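Local coordinates for histidine acid phosphatase (Bifidobacterium longum subsp. infantis, PDB 6RXD), which probably removes phosphate groups from myo-inositol hexakisphosphate and related inositol polyphosphates, and from 2,3-bisphosphoglycerate, as a histidine acid phytase, at residues S285-P288 / D289-G292; D307-N310 / L311-A315; F378-T381 / I382-R385; Y493-T496 / E497-C501. All coordinates share one frame; numbering follows the deposited sequence. Where two conformers were deposited one is given.

Interaction 1 (S285-P288 / D289-G292); sequences SKDP and DACG
D287 and P288 meet A290 and C291 in a tight 3-10 turn at the protein surface, in the loop between strands 264-265 and 297-298. Two successive i to i+3 backbone bonds make the turn: A290 N gives its hydrogen to D287 O at 2.9 Å, and C291 N reaches P288 O at 3.1 Å.

The D287 carboxylate folds back over the start of this turn. With CG opposite its own backbone N (chi1 -174°), OD1 faces D289 N at 3.4 Å, a weak and bent bond, while OD2 lies 3.8 Å from the A290 methyl CB. OD2 of D287 has its own partner, the backbone N of Y97, and that is the carboxylate's stronger bond. With only an alanine at D287, Y97 N would probably lose its carboxylate partner, D289 N its weak one, and the A290 methyl its neighbour. D287 OD1 also sits 4.7 Å from D289 OD2, and these like charges are likely to repel mildly.

Around the turn, the C291 side chain lies against C278, its disulfide partner in a crystal structure of this protein. Backbone bonds tie D289 to Y53, just ahead of helix 55-69, and A290 to A279 in the loop that follows strand 264-265.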
# COMPACT_ATOMS: atom_id res chain seq x y z
N SER A 285 8.54 26.07 -8.98
CA SER A 285 9.17 25.51 -10.18
C SER A 285 9.90 24.20 -9.89
O SER A 285 10.11 23.39 -10.79
CB SER A 285 10.13 26.52 -10.82
OG SER A 285 11.30 26.68 -10.04
N LYS A 286 10.28 23.99 -8.63
CA LYS A 286 10.96 22.76 -8.25
C LYS A 286 10.02 21.75 -7.59
O LYS A 286 10.25 20.55 -7.65
CB LYS A 286 12.16 23.07 -7.35
CG LYS A 286 13.49 22.94 -8.06
CD LYS A 286 14.64 23.42 -7.20
CE LYS A 286 14.56 24.91 -6.95
NZ LYS A 286 15.65 25.39 -6.06
N ASP A 287 8.96 22.25 -6.96
CA ASP A 287 7.98 21.37 -6.34
C ASP A 287 6.56 21.79 -6.71
O ASP A 287 5.87 22.45 -5.93
CB ASP A 287 8.15 21.37 -4.82
CG ASP A 287 7.26 20.36 -4.12
OD1 ASP A 287 6.56 19.59 -4.81
OD2 ASP A 287 7.28 20.31 -2.87
N PRO A 288 6.10 21.39 -7.91
CA PRO A 288 4.77 21.78 -8.42
C PRO A 288 3.64 21.34 -7.49
O PRO A 288 2.58 21.97 -7.45
CB PRO A 288 4.66 21.02 -9.75
CG PRO A 288 6.08 20.75 -10.15
CD PRO A 288 6.84 20.55 -8.87
N ASP A 289 3.88 20.26 -6.75
CA ASP A 289 2.86 19.73 -5.85
C ASP A 289 2.70 20.57 -4.59
O ASP A 289 1.77 20.36 -3.82
CB ASP A 289 3.17 18.27 -5.51
CG ASP A 289 2.90 17.34 -6.68
OD1 ASP A 289 1.82 17.47 -7.29
OD2 ASP A 289 3.76 16.50 -7.00
N ALA A 290 3.59 21.54 -4.40
CA ALA A 290 3.44 22.46 -3.28
C ALA A 290 2.39 23.53 -3.58
O ALA A 290 2.04 24.33 -2.72
CB ALA A 290 4.77 23.10 -2.93
N CYS A 291 1.89 23.52 -4.81
CA CYS A 291 0.82 24.40 -5.21
C CYS A 291 -0.41 23.55 -5.50
O CYS A 291 -0.42 22.77 -6.45
CB CYS A 291 1.23 25.16 -6.47
SG CYS A 291 2.79 26.04 -6.31
N GLY A 292 -1.45 23.72 -4.69
CA GLY A 292 -2.62 22.86 -4.76
C GLY A 292 -3.65 23.30 -5.79
O GLY A 292 -3.55 24.37 -6.38

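Interaction 2 (D307-N310 / L311-A315); sequences DLYN and LYIIA
From D307 to A315 the chain is regular alpha-helix, part of helix 301-317, with Y312 N bonded to L308 O at 3.0 Å and I313 N to Y309 O at 3.0 Å. Two side chains, I313 and Y312, meet the Y309 ring. I313, one turn on, lays its CG2 methyl over one face of that ring in a CH-pi contact, 3.8 Å from the centroid and shifted toward the hydroxyl end, so that CG2 comes within 3.4 Å of CZ. The I313 torsion explains this: at chi1 68° CG1 takes the crowded position between backbone N and carbonyl carbon, and CG2 is the branch turned to the ring. Y312 comes at Y309 differently, its CD2 edge 3.8 Å from Y309 CD1, with Y309 CE1 lying in the plane of the Y312 ring.

Next to this group, N310 and I313 run side by side, OD1 to CD1 at 4.0 Å, while N310 ND2 bonds back to M306 O. Y309 also rests on A342, A346 and L349 of helix 339-357. Cut back to an alanine, Y309 would probably no longer cover I313 CG2 or the Y312 edge, and a gap would open against that helix.

Both phenol hydroxyls bond to backbone carbonyls of the N-terminal segment, Y309 OH to Y9 O and Y312 OH to R8 O. The contact is thus apolar along the rings and polar at their ends, which is consistent with the N-terminal segment being held on this helix face.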
# COMPACT_ATOMS: atom_id res chain seq x y z
N ASP A 307 -10.29 15.99 6.65
CA ASP A 307 -8.99 16.58 6.35
C ASP A 307 -8.04 16.48 7.54
O ASP A 307 -6.86 16.17 7.38
CB ASP A 307 -9.13 18.04 5.89
CG ASP A 307 -9.78 18.16 4.53
OD1 ASP A 307 -10.07 17.11 3.93
OD2 ASP A 307 -10.00 19.30 4.07
N LEU A 308 -8.57 16.72 8.74
CA LEU A 308 -7.77 16.63 9.96
C LEU A 308 -7.33 15.19 10.19
O LEU A 308 -6.18 14.93 10.57
CB LEU A 308 -8.55 17.16 11.18
CG LEU A 308 -7.77 17.27 12.50
CD1 LEU A 308 -6.54 18.13 12.27
CD2 LEU A 308 -8.65 17.88 13.57
N TYR A 309 -8.24 14.24 9.95
CA TYR A 309 -7.89 12.83 10.05
C TYR A 309 -6.81 12.47 9.04
O TYR A 309 -5.88 11.73 9.36
CB TYR A 309 -9.13 11.95 9.85
CG TYR A 309 -8.79 10.47 9.80
CD1 TYR A 309 -8.44 9.78 10.95
CD2 TYR A 309 -8.83 9.78 8.61
CE1 TYR A 309 -8.13 8.42 10.90
CE2 TYR A 309 -8.52 8.43 8.55
CZ TYR A 309 -8.17 7.77 9.70
OH TYR A 309 -7.87 6.43 9.61
N ASN A 310 -6.89 13.01 7.82
CA ASN A 310 -5.85 12.73 6.84
C ASN A 310 -4.48 13.26 7.28
O ASN A 310 -3.44 12.66 6.96
CB ASN A 310 -6.22 13.28 5.45
CG ASN A 310 -7.01 12.26 4.63
OD1 ASN A 310 -6.43 11.34 4.05
ND2 ASN A 310 -8.32 12.41 4.60
N LEU A 311 -4.46 14.36 8.01
CA LEU A 311 -3.18 14.87 8.51
C LEU A 311 -2.66 13.98 9.63
O LEU A 311 -1.46 13.72 9.70
CB LEU A 311 -3.30 16.33 8.97
CG LEU A 311 -3.61 17.35 7.87
CD1 LEU A 311 -3.55 18.75 8.48
CD2 LEU A 311 -2.64 17.24 6.70
N TYR A 312 -3.56 13.50 10.48
CA TYR A 312 -3.20 12.58 11.55
C TYR A 312 -2.55 11.31 11.02
O TYR A 312 -1.51 10.84 11.55
CB TYR A 312 -4.45 12.26 12.37
CG TYR A 312 -4.40 11.04 13.25
CD1 TYR A 312 -3.62 11.01 14.41
CD2 TYR A 312 -5.18 9.93 12.96
CE1 TYR A 312 -3.60 9.89 15.22
CE2 TYR A 312 -5.16 8.81 13.76
CZ TYR A 312 -4.37 8.80 14.90
OH TYR A 312 -4.35 7.68 15.72
N ILE A 313 -3.12 10.73 9.98
CA ILE A 313 -2.56 9.49 9.48
C ILE A 313 -1.27 9.70 8.70
O ILE A 313 -0.35 8.88 8.77
CB ILE A 313 -3.59 8.64 8.72
CG1 ILE A 313 -3.99 9.32 7.41
CG2 ILE A 313 -4.81 8.37 9.60
CD1 ILE A 313 -5.08 8.56 6.63
N ILE A 314 -1.18 10.80 7.95
CA ILE A 314 0.07 11.08 7.23
C ILE A 314 1.18 11.46 8.22
O ILE A 314 2.35 11.17 7.99
CB ILE A 314 -0.13 12.15 6.14
CG1 ILE A 314 -1.00 11.60 5.01
CG2 ILE A 314 1.19 12.58 5.52
CD1 ILE A 314 -0.31 10.50 4.18
N ALA A 315 0.81 12.11 9.32
CA ALA A 315 1.78 12.47 10.36
C ALA A 315 2.49 11.23 10.88
O ALA A 315 3.69 11.28 11.16
CB ALA A 315 1.10 13.18 11.51

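Interaction 3 (F378-T381 / I382-R385)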
# COMPACT_ATOMS: atom_id res chain seq x y z
N PHE A 378 4.01 -14.49 -10.77
CA PHE A 378 4.55 -15.12 -9.56
C PHE A 378 4.85 -16.59 -9.85
O PHE A 378 5.86 -17.13 -9.40
CB PHE A 378 3.60 -14.97 -8.37
CG PHE A 378 4.02 -13.92 -7.37
CD1 PHE A 378 4.40 -14.28 -6.07
CD2 PHE A 378 4.06 -12.58 -7.73
CE1 PHE A 378 4.79 -13.32 -5.14
CE2 PHE A 378 4.46 -11.60 -6.80
CZ PHE A 378 4.82 -11.98 -5.51
N LEU A 379 3.98 -17.23 -10.61
CA LEU A 379 4.16 -18.65 -10.92
C LEU A 379 5.13 -18.82 -12.09
O LEU A 379 5.99 -19.71 -12.08
CB LEU A 379 2.82 -19.31 -11.22
CG LEU A 379 1.89 -19.37 -10.00
CD1 LEU A 379 0.45 -19.63 -10.42
CD2 LEU A 379 2.36 -20.42 -8.99
N ASN A 380 4.99 -17.97 -13.10
CA ASN A 380 5.82 -18.09 -14.30
C ASN A 380 7.31 -17.89 -14.05
O ASN A 380 8.14 -18.53 -14.70
CB ASN A 380 5.35 -17.12 -15.39
CG ASN A 380 4.07 -17.56 -16.06
OD1 ASN A 380 3.70 -18.73 -16.01
ND2 ASN A 380 3.38 -16.62 -16.71
N THR A 381 7.66 -16.99 -13.14
CA THR A 381 9.06 -16.76 -12.84
C THR A 381 9.66 -17.92 -12.04
O THR A 381 10.87 -18.17 -12.11
CB THR A 381 9.33 -15.41 -12.12
OG1 THR A 381 8.61 -15.37 -10.89
CG2 THR A 381 8.92 -14.22 -12.99
N ILE A 382 8.82 -18.62 -11.28
CA ILE A 382 9.28 -19.84 -10.63
C ILE A 382 9.59 -20.87 -11.72
O ILE A 382 10.67 -21.48 -11.72
CB ILE A 382 8.25 -20.41 -9.64
CG1 ILE A 382 8.06 -19.46 -8.47
CG2 ILE A 382 8.69 -21.78 -9.12
CD1 ILE A 382 6.87 -19.84 -7.56
N ASP A 383 8.66 -21.07 -12.65
CA ASP A 383 8.90 -22.00 -13.76
C ASP A 383 10.18 -21.67 -14.51
O ASP A 383 10.96 -22.57 -14.85
CB ASP A 383 7.72 -22.00 -14.74
CG ASP A 383 6.51 -22.72 -14.20
OD1 ASP A 383 6.64 -23.60 -13.33
OD2 ASP A 383 5.39 -22.40 -14.68
N ALA A 384 10.42 -20.39 -14.79
CA ALA A 384 11.63 -20.00 -15.53
C ALA A 384 12.90 -20.49 -14.84
O ALA A 384 13.85 -20.94 -15.48
CB ALA A 384 11.69 -18.49 -15.73
N ARG A 385 12.91 -20.40 -13.51
CA ARG A 385 14.06 -20.82 -12.71
C ARG A 385 14.16 -22.34 -12.65
O ARG A 385 15.22 -22.92 -12.91
CB ARG A 385 13.93 -20.23 -11.29
CG ARG A 385 14.99 -20.71 -10.30
CD ARG A 385 16.42 -20.49 -10.80
NE ARG A 385 17.40 -20.89 -9.79
CZ ARG A 385 18.70 -21.05 -10.03
NH1 ARG A 385 19.17 -20.85 -11.26
NH2 ARG A 385 19.52 -21.41 -9.06
O HOH W 1 3.30 -21.01 -14.34
O HOH W 2 5.38 -21.35 -17.31
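I382 packs back on the preceding turn of helix 372-386, and that is the tight side of the contact: its CG1 sits 3.3 Å from F378 O and its CD1 3.4 Å from the same oxygen. The torsion that sets this up, chi1 -66°, lays CG1 beside the backbone N and along the helix, which leaves CG2 to face L495 of helix 495-501. The backbone beneath is regular, with D383 N meeting L379 O at 3.1 Å; further along, R385 N reaches T381 O by a weak bond.

This helix covers one face of the large mixed sheet at the heart of the histidine phosphatase fold. F378 presents an edge-to-face contact to W448 of strand 445-453, I382 lies on Y38, W448 and V450, and T381 OG1 bonds to Y38 OH and to D377 O. R385 bends at chi2, and its guanidinium bonds through NE to I37 O and through NH1 to G389 O.

The other side of the helix faces solvent, and there the side chains meet through water. N380 OD1 and D383 OD2, both acceptors, stay 4.3 Å apart. One water bridges them by donating to each, 2.9 Å from N380 OD1 and in a short contact with D383 OD2; a second, held at 2.8 Å by D383 OD2, does so with only a weak bond to N380 OD1. D383 OD1, the other carboxylate oxygen, makes a salt bridge with K499 NZ.

Interaction 4 (Y493-T496 / E497-C501)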
# COMPACT_ATOMS: atom_id res chain seq x y z
N TYR A 493 4.21 -25.83 0.27
CA TYR A 493 3.25 -26.37 -0.70
C TYR A 493 3.94 -26.70 -2.01
O TYR A 493 4.79 -25.93 -2.49
CB TYR A 493 2.18 -25.33 -1.01
CG TYR A 493 1.33 -24.95 0.17
CD1 TYR A 493 0.05 -25.44 0.29
CD2 TYR A 493 1.82 -24.11 1.17
CE1 TYR A 493 -0.76 -25.10 1.37
CE2 TYR A 493 1.02 -23.76 2.27
CZ TYR A 493 -0.26 -24.26 2.35
OH TYR A 493 -1.06 -23.91 3.42
N LYS A 494 3.56 -27.82 -2.63
CA LYS A 494 4.08 -28.17 -3.95
C LYS A 494 3.68 -27.12 -4.98
O LYS A 494 2.57 -26.58 -4.94
CB LYS A 494 3.54 -29.52 -4.40
CG LYS A 494 4.21 -30.72 -3.76
CD LYS A 494 3.80 -31.98 -4.52
CE LYS A 494 4.39 -33.24 -3.88
NZ LYS A 494 3.93 -34.50 -4.57
N LEU A 495 4.59 -26.86 -5.92
CA LEU A 495 4.31 -25.94 -7.01
C LEU A 495 3.11 -26.42 -7.83
O LEU A 495 2.28 -25.61 -8.26
CB LEU A 495 5.54 -25.79 -7.91
CG LEU A 495 5.40 -24.86 -9.12
CD1 LEU A 495 5.14 -23.43 -8.68
CD2 LEU A 495 6.66 -24.94 -9.97
N THR A 496 3.02 -27.72 -8.05
CA THR A 496 1.88 -28.29 -8.78
C THR A 496 0.58 -27.97 -8.05
O THR A 496 -0.44 -27.65 -8.68
CB THR A 496 2.02 -29.81 -8.93
OG1 THR A 496 2.33 -30.38 -7.65
CG2 THR A 496 3.13 -30.17 -9.91
N GLU A 497 0.61 -28.06 -6.72
CA GLU A 497 -0.58 -27.81 -5.92
C GLU A 497 -1.00 -26.35 -6.03
O GLU A 497 -2.19 -26.05 -6.18
CB GLU A 497 -0.35 -28.21 -4.45
CG GLU A 497 -1.46 -27.75 -3.50
CD GLU A 497 -2.76 -28.52 -3.65
OE1 GLU A 497 -2.85 -29.42 -4.52
OE2 GLU A 497 -3.72 -28.23 -2.90
N LEU A 498 -0.03 -25.43 -5.95
CA LEU A 498 -0.36 -24.01 -6.06
C LEU A 498 -0.95 -23.67 -7.42
O LEU A 498 -1.88 -22.87 -7.50
CB LEU A 498 0.86 -23.12 -5.79
CG LEU A 498 1.39 -23.17 -4.36
CD1 LEU A 498 2.46 -22.10 -4.16
CD2 LEU A 498 0.25 -22.99 -3.37
N LYS A 499 -0.44 -24.28 -8.48
CA LYS A 499 -0.95 -23.98 -9.81
C LYS A 499 -2.41 -24.38 -9.95
O LYS A 499 -3.19 -23.74 -10.66
CB LYS A 499 -0.10 -24.66 -10.89
CG LYS A 499 1.25 -24.00 -11.10
CD LYS A 499 2.08 -24.77 -12.13
CE LYS A 499 3.44 -24.13 -12.34
NZ LYS A 499 4.34 -25.01 -13.13
N SER A 500 -2.79 -25.44 -9.25
CA SER A 500 -4.18 -25.86 -9.23
C SER A 500 -5.01 -25.05 -8.25
O SER A 500 -6.08 -24.54 -8.59
CB SER A 500 -4.26 -27.36 -8.88
OG SER A 500 -5.58 -27.79 -8.63
N CYS A 501 -4.52 -24.90 -7.02
CA CYS A 501 -5.34 -24.37 -5.93
C CYS A 501 -5.43 -22.85 -5.91
O CYS A 501 -6.34 -22.28 -5.29
CB CYS A 501 -4.88 -24.91 -4.57
SG CYS A 501 -3.36 -24.20 -3.84
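L498 meets Y493 across the join of strand and helix, its CD2 methyl 3.8 Å from Y493 CB, the two side chains crossing at about a right angle. K499, one turn after L495, lies across it, CE 3.8 Å from L495 CG. Its chain is extended beyond CG, with chi1 -74° laying CG beside the backbone N and 3.4 Å from L495 O, and the amine ends at its partner D383 on helix 372-386.

These side chains are placed by the first turn of helix 495-501. K494 stands at the N-cap position, and its carbonyl O takes L498 N at 3.0 Å; K499 N bonds to L495 O, also at 3.0 Å.

Further out, the buried E497 carboxylate, bent at chi2, is gripped by three bonds: OE1 takes L509 N, OE2 takes T508 OG1 and T484 N. S500 OG bonds to K507 O, K494 NZ to the carbonyls of D512 and R514, and C501 SG is in a disulfide with C483.

Strand 493-494 pairs antiparallel with strand 467-472 at the margin of the mixed sheet, and the helix after it lies against helix 372-386.

Overall arrangement
Interactions 3 and 4 belong together: their centres are 13 Å apart, and helices 372-386 and 495-501 touch through leucine and isoleucine packing next to the main sheet, with a salt bridge alongside. Interactions 1 and 2 lie in another part of the chain, 20 Å apart between centres and not touching. Interaction 2, its centre about 42 Å from that of interaction 4, is the most buried, and its side-chain chemistry is aromatic and apolar. Interaction 1 is a surface turn, made of backbone bonds with one carboxylate. Interactions 3 and 4 are intermediate, with apolar sides against neighbours; interaction 3 adds waters on its solvent side, whereas interaction 4 buries a glutamate held by bonds.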